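Side-chain contacts in hypothetical protein (Pseudomonas syringae pv. tomato, PDB 2PAG), which is of unknown function but belongs to the SMI1/KNR4 (SUKH) family and binds calcium: residues Glu24-Glu29 with Thr61-Gln66; Leu34-Pro39 with Glu86-Cys91. All coordinates share one frame; numbering follows the deposited sequence.

Contact 1 of 2, residues Glu24-Glu29 with Thr61-Gln66; sequences EDQLVE and TVTDPQ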
loop_
_atom_site.group_PDB
_atom_site.type_symbol
_atom_site.label_atom_id
_atom_site.label_comp_id
_atom_site.label_asym_id
_atom_site.label_seq_id
_atom_site.Cartn_x
_atom_site.Cartn_y
_atom_site.Cartn_z
ATOM N N GLU A 24 -7.152 7.323 -12.020
ATOM C CA GLU A 24 -5.979 6.915 -12.769
ATOM C C GLU A 24 -4.954 8.022 -13.007
ATOM O O GLU A 24 -3.751 7.770 -12.928
ATOM C CB GLU A 24 -6.415 6.266 -14.084
ATOM C CG GLU A 24 -7.126 4.939 -13.854
ATOM C CD GLU A 24 -7.546 4.257 -15.135
ATOM O OE1 GLU A 24 -8.448 4.786 -15.823
ATOM O OE2 GLU A 24 -6.972 3.194 -15.454
ATOM N N ASP A 25 -5.412 9.245 -13.269
ATOM C CA ASP A 25 -4.491 10.357 -13.500
ATOM C C ASP A 25 -3.634 10.639 -12.272
ATOM O O ASP A 25 -2.445 10.948 -12.391
ATOM C CB ASP A 25 -5.255 11.628 -13.880
ATOM C CG ASP A 25 -5.945 11.516 -15.223
ATOM O OD1 ASP A 25 -5.253 11.267 -16.232
ATOM O OD2 ASP A 25 -7.185 11.678 -15.267
ATOM N N GLN A 26 -4.238 10.544 -11.092
ATOM C CA GLN A 26 -3.505 10.785 -9.857
ATOM C C GLN A 26 -2.422 9.729 -9.674
ATOM O O GLN A 26 -1.321 10.041 -9.221
ATOM C CB GLN A 26 -4.463 10.803 -8.658
ATOM C CG GLN A 26 -5.247 12.109 -8.534
ATOM C CD GLN A 26 -6.307 12.080 -7.447
ATOM O OE1 GLN A 26 -7.262 11.305 -7.513
ATOM N NE2 GLN A 26 -6.149 12.936 -6.439
ATOM N N LEU A 27 -2.720 8.482 -10.028
ATOM C CA LEU A 27 -1.716 7.432 -9.896
ATOM C C LEU A 27 -0.567 7.663 -10.871
ATOM O O LEU A 27 0.594 7.431 -10.533
ATOM C CB LEU A 27 -2.329 6.051 -10.120
ATOM C CG LEU A 27 -3.012 5.472 -8.876
ATOM C CD1 LEU A 27 -4.214 6.310 -8.497
ATOM C CD2 LEU A 27 -3.432 4.043 -9.150
ATOM N N VAL A 28 -0.882 8.119 -12.080
ATOM C CA VAL A 28 0.174 8.388 -13.048
ATOM C C VAL A 28 1.099 9.463 -12.478
ATOM O O VAL A 28 2.319 9.356 -12.591
ATOM C CB VAL A 28 -0.394 8.856 -14.411
ATOM C CG1 VAL A 28 0.732 9.381 -15.299
ATOM C CG2 VAL A 28 -1.086 7.691 -15.105
ATOM N N GLU A 29 0.525 10.488 -11.847
ATOM C CA GLU A 29 1.334 11.559 -11.255
ATOM C C GLU A 29 2.316 11.009 -10.224
ATOM O O GLU A 29 3.488 11.394 -10.200
ATOM C CB GLU A 29 0.454 12.610 -10.568
ATOM C CG GLU A 29 -0.384 13.464 -11.501
ATOM C CD GLU A 29 -1.017 14.646 -10.781
ATOM O OE1 GLU A 29 -1.713 14.427 -9.764
ATOM O OE2 GLU A 29 -0.822 15.795 -11.233
ATOM N N THR A 61 -1.291 5.607 0.720
ATOM C CA THR A 61 -2.302 6.374 0.009
ATOM C C THR A 61 -1.609 7.350 -0.940
ATOM O O THR A 61 -0.400 7.555 -0.857
ATOM C CB THR A 61 -3.176 7.170 0.994
ATOM O OG1 THR A 61 -2.345 8.024 1.798
ATOM C CG2 THR A 61 -3.951 6.220 1.894
ATOM N N VAL A 62 -2.375 7.958 -1.839
ATOM C CA VAL A 62 -1.780 8.897 -2.779
ATOM C C VAL A 62 -2.561 10.192 -2.972
ATOM O O VAL A 62 -2.182 11.015 -3.803
ATOM C CB VAL A 62 -1.610 8.250 -4.176
ATOM C CG1 VAL A 62 -0.749 6.999 -4.077
ATOM C CG2 VAL A 62 -2.976 7.914 -4.765
ATOM N N THR A 63 -3.624 10.386 -2.194
ATOM C CA THR A 63 -4.477 11.567 -2.350
ATOM C C THR A 63 -4.276 12.720 -1.370
ATOM O O THR A 63 -4.816 13.812 -1.577
ATOM C CB THR A 63 -5.966 11.166 -2.309
ATOM O OG1 THR A 63 -6.263 10.575 -1.037
ATOM C CG2 THR A 63 -6.285 10.162 -3.421
ATOM N N ASP A 64 -3.522 12.490 -0.303
ATOM C CA ASP A 64 -3.269 13.546 0.679
ATOM C C ASP A 64 -1.770 13.682 0.950
ATOM O O ASP A 64 -1.202 12.954 1.761
ATOM C CB ASP A 64 -4.018 13.246 1.986
ATOM C CG ASP A 64 -3.703 14.247 3.089
ATOM O OD1 ASP A 64 -3.105 15.300 2.788
ATOM O OD2 ASP A 64 -4.063 13.979 4.260
ATOM N N PRO A 65 -1.105 14.627 0.268
ATOM C CA PRO A 65 0.334 14.833 0.455
ATOM C C PRO A 65 0.782 15.140 1.886
ATOM O O PRO A 65 1.976 15.081 2.190
ATOM C CB PRO A 65 0.653 15.972 -0.519
ATOM C CG PRO A 65 -0.662 16.703 -0.642
ATOM C CD PRO A 65 -1.653 15.576 -0.717
ATOM N N GLN A 66 -0.164 15.458 2.764
ATOM C CA GLN A 66 0.176 15.763 4.150
ATOM C C GLN A 66 0.018 14.556 5.064
ATOM O O GLN A 66 0.352 14.616 6.247
ATOM C CB GLN A 66 -0.693 16.914 4.667
ATOM C CG GLN A 66 -0.437 18.242 3.975
ATOM C CD GLN A 66 0.959 18.773 4.240
ATOM O OE1 GLN A 66 1.957 18.146 3.875
ATOM N NE2 GLN A 66 1.036 19.934 4.881
#

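Contact 2 of 2, residues Leu34-Pro39 with Glu86-Cys91; sequences LFINIP and ELIPIC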
loop_
_atom_site.group_PDB
_atom_site.type_symbol
_atom_site.label_atom_id
_atom_site.label_comp_id
_atom_site.label_asym_id
_atom_site.label_seq_id
_atom_site.Cartn_x
_atom_site.Cartn_y
_atom_site.Cartn_z
ATOM N N LEU A 34 7.961 9.456 -8.611
ATOM C CA LEU A 34 8.910 8.492 -8.066
ATOM C C LEU A 34 9.716 7.795 -9.155
ATOM O O LEU A 34 10.591 6.975 -8.870
ATOM C CB LEU A 34 8.157 7.460 -7.227
ATOM C CG LEU A 34 7.498 8.023 -5.964
ATOM C CD1 LEU A 34 6.449 7.054 -5.454
ATOM C CD2 LEU A 34 8.554 8.273 -4.900
ATOM N N PHE A 35 9.414 8.139 -10.403
ATOM C CA PHE A 35 10.073 7.561 -11.567
ATOM C C PHE A 35 10.071 6.043 -11.477
ATOM O O PHE A 35 11.103 5.389 -11.627
ATOM C CB PHE A 35 11.511 8.068 -11.702
ATOM C CG PHE A 35 11.970 8.174 -13.132
ATOM C CD1 PHE A 35 11.459 9.167 -13.963
ATOM C CD2 PHE A 35 12.871 7.257 -13.663
ATOM C CE1 PHE A 35 11.832 9.244 -15.301
ATOM C CE2 PHE A 35 13.254 7.323 -15.003
ATOM C CZ PHE A 35 12.735 8.318 -15.828
ATOM N N ILE A 36 8.893 5.491 -11.228
ATOM C CA ILE A 36 8.737 4.055 -11.103
ATOM C C ILE A 36 7.401 3.668 -11.714
ATOM O O ILE A 36 6.537 4.516 -11.945
ATOM C CB ILE A 36 8.751 3.628 -9.618
ATOM C CG1 ILE A 36 8.887 2.107 -9.505
ATOM C CG2 ILE A 36 7.468 4.089 -8.940
ATOM C CD1 ILE A 36 10.207 1.567 -10.006
ATOM N N ASN A 37 7.239 2.384 -11.996
ATOM C CA ASN A 37 5.993 1.896 -12.553
ATOM C C ASN A 37 5.350 1.098 -11.430
ATOM O O ASN A 37 5.963 0.171 -10.901
ATOM C CB ASN A 37 6.273 0.995 -13.759
ATOM C CG ASN A 37 5.024 0.675 -14.552
ATOM O OD1 ASN A 37 4.137 -0.039 -14.083
ATOM N ND2 ASN A 37 4.944 1.211 -15.764
ATOM N N ILE A 38 4.137 1.473 -11.035
ATOM C CA ILE A 38 3.443 0.747 -9.973
ATOM C C ILE A 38 2.843 -0.514 -10.588
ATOM O O ILE A 38 2.126 -0.437 -11.584
ATOM C CB ILE A 38 2.309 1.595 -9.352
ATOM C CG1 ILE A 38 2.897 2.854 -8.713
ATOM C CG2 ILE A 38 1.549 0.770 -8.312
ATOM C CD1 ILE A 38 1.861 3.852 -8.257
ATOM N N PRO A 39 3.142 -1.695 -10.012
ATOM C CA PRO A 39 2.613 -2.961 -10.536
ATOM C C PRO A 39 1.097 -2.872 -10.709
ATOM O O PRO A 39 0.422 -2.240 -9.898
ATOM C CB PRO A 39 3.026 -3.971 -9.463
ATOM C CG PRO A 39 4.308 -3.405 -8.951
ATOM C CD PRO A 39 3.968 -1.931 -8.816
ATOM N N GLU A 86 13.965 -0.932 -5.677
ATOM C CA GLU A 86 13.123 -1.706 -6.585
ATOM C C GLU A 86 11.807 -2.170 -5.956
ATOM O O GLU A 86 10.904 -2.630 -6.659
ATOM C CB GLU A 86 13.904 -2.924 -7.083
ATOM C CG GLU A 86 14.290 -3.891 -5.978
ATOM C CD GLU A 86 15.303 -4.922 -6.424
ATOM O OE1 GLU A 86 15.054 -5.605 -7.442
ATOM O OE2 GLU A 86 16.350 -5.054 -5.752
ATOM N N LEU A 87 11.706 -2.051 -4.637
ATOM C CA LEU A 87 10.506 -2.457 -3.906
ATOM C C LEU A 87 9.697 -1.227 -3.518
ATOM O O LEU A 87 10.248 -0.258 -2.988
ATOM C CB LEU A 87 10.897 -3.225 -2.636
ATOM C CG LEU A 87 11.739 -4.493 -2.805
ATOM C CD1 LEU A 87 11.943 -5.156 -1.437
ATOM C CD2 LEU A 87 11.037 -5.451 -3.772
ATOM N N ILE A 88 8.390 -1.265 -3.777
ATOM C CA ILE A 88 7.516 -0.144 -3.433
ATOM C C ILE A 88 6.676 -0.491 -2.212
ATOM O O ILE A 88 5.879 -1.429 -2.243
ATOM C CB ILE A 88 6.546 0.206 -4.577
ATOM C CG1 ILE A 88 7.323 0.493 -5.860
ATOM C CG2 ILE A 88 5.707 1.420 -4.185
ATOM C CD1 ILE A 88 6.432 0.656 -7.081
ATOM N N PRO A 89 6.824 0.274 -1.122
ATOM C CA PRO A 89 6.035 -0.024 0.077
ATOM C C PRO A 89 4.534 0.036 -0.133
ATOM O O PRO A 89 4.031 0.914 -0.830
ATOM C CB PRO A 89 6.493 1.040 1.070
ATOM C CG PRO A 89 7.899 1.300 0.653
ATOM C CD PRO A 89 7.811 1.335 -0.852
ATOM N N ILE A 90 3.818 -0.916 0.458
ATOM C CA ILE A 90 2.370 -0.898 0.387
ATOM C C ILE A 90 1.866 -0.610 1.799
ATOM O O ILE A 90 0.779 -0.076 1.977
ATOM C CB ILE A 90 1.768 -2.235 -0.159
ATOM C CG1 ILE A 90 0.242 -2.143 -0.122
ATOM C CG2 ILE A 90 2.238 -3.442 0.675
ATOM C CD1 ILE A 90 -0.472 -3.279 -0.838
ATOM N N CYS A 91 2.663 -0.938 2.812
ATOM C CA CYS A 91 2.219 -0.660 4.169
ATOM C C CYS A 91 3.321 -0.686 5.211
ATOM O O CYS A 91 4.050 -1.664 5.339
ATOM C CB CYS A 91 1.116 -1.643 4.573
ATOM S SG CYS A 91 0.353 -1.295 6.179
#

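Contact 1 of 2, residues Glu24-Glu29 with Thr61-Gln66
Leu-27 on helix 24-34 and Val-62 in the loop between helices 40-49 and 71-81 bring their CA atoms to 7.3 Å, the nearest backbone approach between a helical segment and one that is neither helix nor strand. Two pairs of side chains bridge this gap. In the buried pair, Leu-27 CD1 meets Val-62 CG2 at 4.2 Å, methyl against methyl. The CB of Leu-27 does not head for the loop, but the second torsion (chi2 65°) bends CD1 back so that this branch reaches across. Val-62 does aim its CB at the helix, and its CG2 leads. Pro-22 packs against both residues, while Lys-43, Leu-46 and Leu-47 of helix 40-49 also lie against Leu-27.

The second pair is nearer the surface. Gln-26 is stretched out past its first torsion. At its far end, Gln-26 NE2 comes to 4.1 Å from Thr-63 CG2, a methyl; the two side chains meet at a slant. With chi1 at 61°, the Thr-63 hydroxyl sits between backbone N and carbonyl carbon, which places CG2 beside the backbone N, facing the amide. Beyond the contact, Gln-66 N bonds to Asp-64 OD1 (2.9 Å) in an Asx turn, entering from above the carboxylate plane.

The interface is small, 141 Å² in all, and its cross-contacts are van der Waals in kind. Thr-63 OG1 is hydrogen-bonded to the carbonyl oxygen of Glu-20, and Gln-26 OE1 also has a partner close by in the chain, so these oxygens are satisfied without the opposing segment. What joins helix and loop here is therefore van der Waals packing, methyl on methyl inside and amide on methyl toward solvent.

Contact 2 of 2, residues Leu34-Pro39 with Glu86-Cys91
Ile-88 drives its side chain into the bend of 34-39, where Ile-36, Ile-38 and Pro-39 gather round its tip. CB points toward that segment but, like the CG2 branch, stays well back from it. Ile-88 CG1 begins the contact, 4.3 Å from CG1 of Ile-36. The second torsion is extended (chi2 172°), carrying CD1 straight on into the bend. This one methyl, Ile-88 CD1, lies 3.7 Å from Ile-36 CG1 and 4.0 Å from Ile-36 CG2, so it sits against both branches. It also approaches the backbone oxygen of Asn-37, and Ile-88 CD1 is 4.0 Å from Pro-39 CD; Ile-38 CG1 is more distant, at 4.5 Å from Ile-88 CD1. Phe-42 of helix 40-49 touches Ile-88 as well.

The receiving segment is a helix-to-helix connection: Phe-35, with positive phi, is the C-prime residue of the Schellman motif ending helix 24-34, and Pro-39 holds the N-cap position before helix 40-49. The apolar contact docks this interhelical loop on strand 88-93, an outermost strand of the chain's four-stranded antiparallel sheet, with the Pro-39 side chain about 7 Å from those of the calcium ligands Glu-101 and Asp-103.

Overall arrangement
After helix 2-11 the chain enters helix 24-34, which supplies the first segment of contact 1, and runs straight on into 34-39, the first segment of contact 2. Helix 40-49 follows, and the chain then returns at 61-66 to close contact 1 over a loop of 31 residues. After helix 71-81 it reaches 86-91, closing contact 2 over 46 residues. The segments therefore alternate, and the two loops cross, sharing helix 40-49. Contact 1 ties helix 24-34 to the loop preceding helix 71-81, whereas contact 2 joins the C-terminal end of helix 24-34 to strand 88-93 of the sheet. Their centres are 13 Å apart.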